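Local coordinates for protein CalS13 (Micromonospora echinospora, PDB 4ZAS) that probably acts as a pyridoxal-phosphate-dependent sugar aminotransferase and holds dTDP-4-keto-6-deoxyglucose in its ligand pocket, at residues Ile130-Val135 with Thr367-Leu372. Sequence-based numbering, arbitrary orientation.
Sequences IRWVDV and TTLPGL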
loop_
_atom_site.group_PDB
_atom_site.type_symbol
_atom_site.label_atom_id
_atom_site.label_comp_id
_atom_site.label_asym_id
_atom_site.label_seq_id
_atom_site.Cartn_x
_atom_site.Cartn_y
_atom_site.Cartn_z
ATOM N N ILE A 130 14.597 -7.739 -14.107
ATOM C CA ILE A 130 13.626 -8.568 -14.817
ATOM C C ILE A 130 14.270 -9.320 -16.001
ATOM O O ILE A 130 14.974 -8.703 -16.803
ATOM C CB ILE A 130 12.458 -7.712 -15.326
ATOM C CG1 ILE A 130 11.549 -7.300 -14.171
ATOM C CG2 ILE A 130 11.668 -8.456 -16.394
ATOM C CD1 ILE A 130 10.374 -6.446 -14.599
ATOM N N ARG A 131 14.079 -10.642 -16.079
ATOM C CA ARG A 131 14.329 -11.379 -17.324
ATOM C C ARG A 131 13.034 -12.061 -17.785
ATOM O O ARG A 131 12.351 -12.739 -17.010
ATOM C CB ARG A 131 15.469 -12.389 -17.200
ATOM C CG ARG A 131 16.851 -11.764 -17.276
ATOM C CD ARG A 131 17.960 -12.810 -17.330
ATOM N NE ARG A 131 17.855 -13.741 -18.451
ATOM C CZ ARG A 131 18.440 -14.937 -18.476
ATOM N NH1 ARG A 131 19.153 -15.355 -17.434
ATOM N NH2 ARG A 131 18.298 -15.725 -19.534
ATOM N N TRP A 132 12.654 -11.801 -19.031
ATOM C CA TRP A 132 11.380 -12.292 -19.533
ATOM C C TRP A 132 11.457 -13.736 -19.969
ATOM O O TRP A 132 12.379 -14.157 -20.673
ATOM C CB TRP A 132 10.895 -11.441 -20.693
ATOM C CG TRP A 132 10.649 -9.972 -20.347
ATOM C CD1 TRP A 132 11.259 -8.882 -20.912
ATOM C CD2 TRP A 132 9.719 -9.450 -19.379
ATOM N NE1 TRP A 132 10.775 -7.729 -20.355
ATOM C CE2 TRP A 132 9.819 -8.042 -19.425
ATOM C CE3 TRP A 132 8.798 -10.035 -18.502
ATOM C CZ2 TRP A 132 9.043 -7.207 -18.615
ATOM C CZ3 TRP A 132 8.017 -9.202 -17.696
ATOM C CH2 TRP A 132 8.158 -7.804 -17.752
ATOM N N VAL A 133 10.460 -14.494 -19.566
ATOM C CA VAL A 133 10.313 -15.821 -20.089
ATOM C C VAL A 133 9.162 -15.788 -21.089
ATOM O O VAL A 133 8.168 -15.079 -20.886
ATOM C CB VAL A 133 10.096 -16.820 -18.970
ATOM C CG1 VAL A 133 10.087 -18.221 -19.517
ATOM C CG2 VAL A 133 11.201 -16.671 -17.980
ATOM N N ASP A 134 9.316 -16.531 -22.184
ATOM C CA ASP A 134 8.307 -16.556 -23.237
ATOM C C ASP A 134 7.015 -17.145 -22.671
ATOM O O ASP A 134 6.981 -17.713 -21.580
ATOM C CB ASP A 134 8.803 -17.349 -24.459
ATOM C CG ASP A 134 8.068 -16.980 -25.767
ATOM O OD1 ASP A 134 7.201 -16.089 -25.746
ATOM O OD2 ASP A 134 8.397 -17.557 -26.836
ATOM N N VAL A 135 5.949 -16.954 -23.424
ATOM C CA VAL A 135 4.635 -17.427 -23.067
ATOM C C VAL A 135 4.289 -18.623 -23.944
ATOM O O VAL A 135 4.644 -18.682 -25.123
ATOM C CB VAL A 135 3.603 -16.287 -23.204
ATOM C CG1 VAL A 135 2.205 -16.813 -23.164
ATOM C CG2 VAL A 135 3.814 -15.261 -22.099
ATOM N N THR A 367 13.797 -8.699 -25.102
ATOM C CA THR A 367 14.389 -9.901 -25.658
ATOM C C THR A 367 13.344 -10.520 -26.584
ATOM O O THR A 367 12.153 -10.284 -26.407
ATOM C CB THR A 367 14.803 -10.886 -24.522
ATOM O OG1 THR A 367 15.243 -12.121 -25.077
ATOM C CG2 THR A 367 13.640 -11.188 -23.613
ATOM N N THR A 368 13.760 -11.296 -27.578
ATOM C CA THR A 368 12.787 -11.869 -28.508
ATOM C C THR A 368 11.983 -13.008 -27.884
ATOM O O THR A 368 12.551 -13.997 -27.412
ATOM C CB THR A 368 13.459 -12.418 -29.731
ATOM O OG1 THR A 368 14.492 -13.295 -29.275
ATOM C CG2 THR A 368 14.090 -11.308 -30.539
ATOM N N LEU A 369 10.658 -12.867 -27.912
ATOM C CA LEU A 369 9.752 -13.865 -27.355
ATOM C C LEU A 369 8.736 -14.306 -28.426
ATOM O O LEU A 369 7.643 -13.748 -28.536
ATOM C CB LEU A 369 9.045 -13.302 -26.123
ATOM C CG LEU A 369 9.955 -12.650 -25.080
ATOM C CD1 LEU A 369 9.158 -11.739 -24.151
ATOM C CD2 LEU A 369 10.721 -13.703 -24.274
ATOM N N PRO A 370 9.106 -15.305 -29.239
ATOM C CA PRO A 370 8.310 -15.653 -30.425
ATOM C C PRO A 370 6.917 -16.188 -30.073
ATOM O O PRO A 370 5.938 -15.918 -30.781
ATOM C CB PRO A 370 9.166 -16.717 -31.119
ATOM C CG PRO A 370 10.019 -17.288 -30.043
ATOM C CD PRO A 370 10.290 -16.168 -29.089
ATOM N N GLY A 371 6.830 -16.938 -28.985
ATOM C CA GLY A 371 5.548 -17.446 -28.551
ATOM C C GLY A 371 4.602 -16.308 -28.213
ATOM O O GLY A 371 3.443 -16.320 -28.630
ATOM N N LEU A 372 5.097 -15.315 -27.472
ATOM C CA LEU A 372 4.275 -14.166 -27.102
ATOM C C LEU A 372 3.923 -13.386 -28.344
ATOM O O LEU A 372 2.785 -12.961 -28.507
ATOM C CB LEU A 372 4.973 -13.269 -26.067
ATOM C CG LEU A 372 4.177 -12.027 -25.630
ATOM C CD1 LEU A 372 2.818 -12.362 -25.023
ATOM C CD2 LEU A 372 4.989 -11.235 -24.621
#
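The carboxylate of D134 meets the first turn of helix 370-375 with both oxygens, each taking one backbone N-H through its syn lone pair: OD2 accepts from G371 N at 2.7 Å, OD1 from L372 N at 2.8 Å. Both bonds are moderately bent. Within its own loop, OD1 also accepts V135 N, which arrives 42° out of the carboxylate plane, and this third bond restricts rotation of the group. With CG anti to the backbone N (chi1 -158°), the carboxylate extends past L369, whose CB lies 3.4 Å from OD1, while P370 CD lies 3.3 Å from OD2, the proline side chain running obliquely to that of D134. Replacing D134 by an alanine would probably leave the G371, L372 and V135 amides without their carboxylate acceptor and let the turn shift against the loop. L369 spreads its two methyls along the other segment: CD2 reaches 3.8 Å from D134 N, and CD1 packs 3.9 Å from W132 CB. T367 CG2 lies near the plane of the W132 indole, at its edge. The arrangement is a carboxylate remote in sequence accepting first-turn amides of a helix, just after L369 at the N-cap position, and it joins helix 370-375 to the loop after strand 129-132, outermost within this chain in the aminotransferase's large mixed sheet.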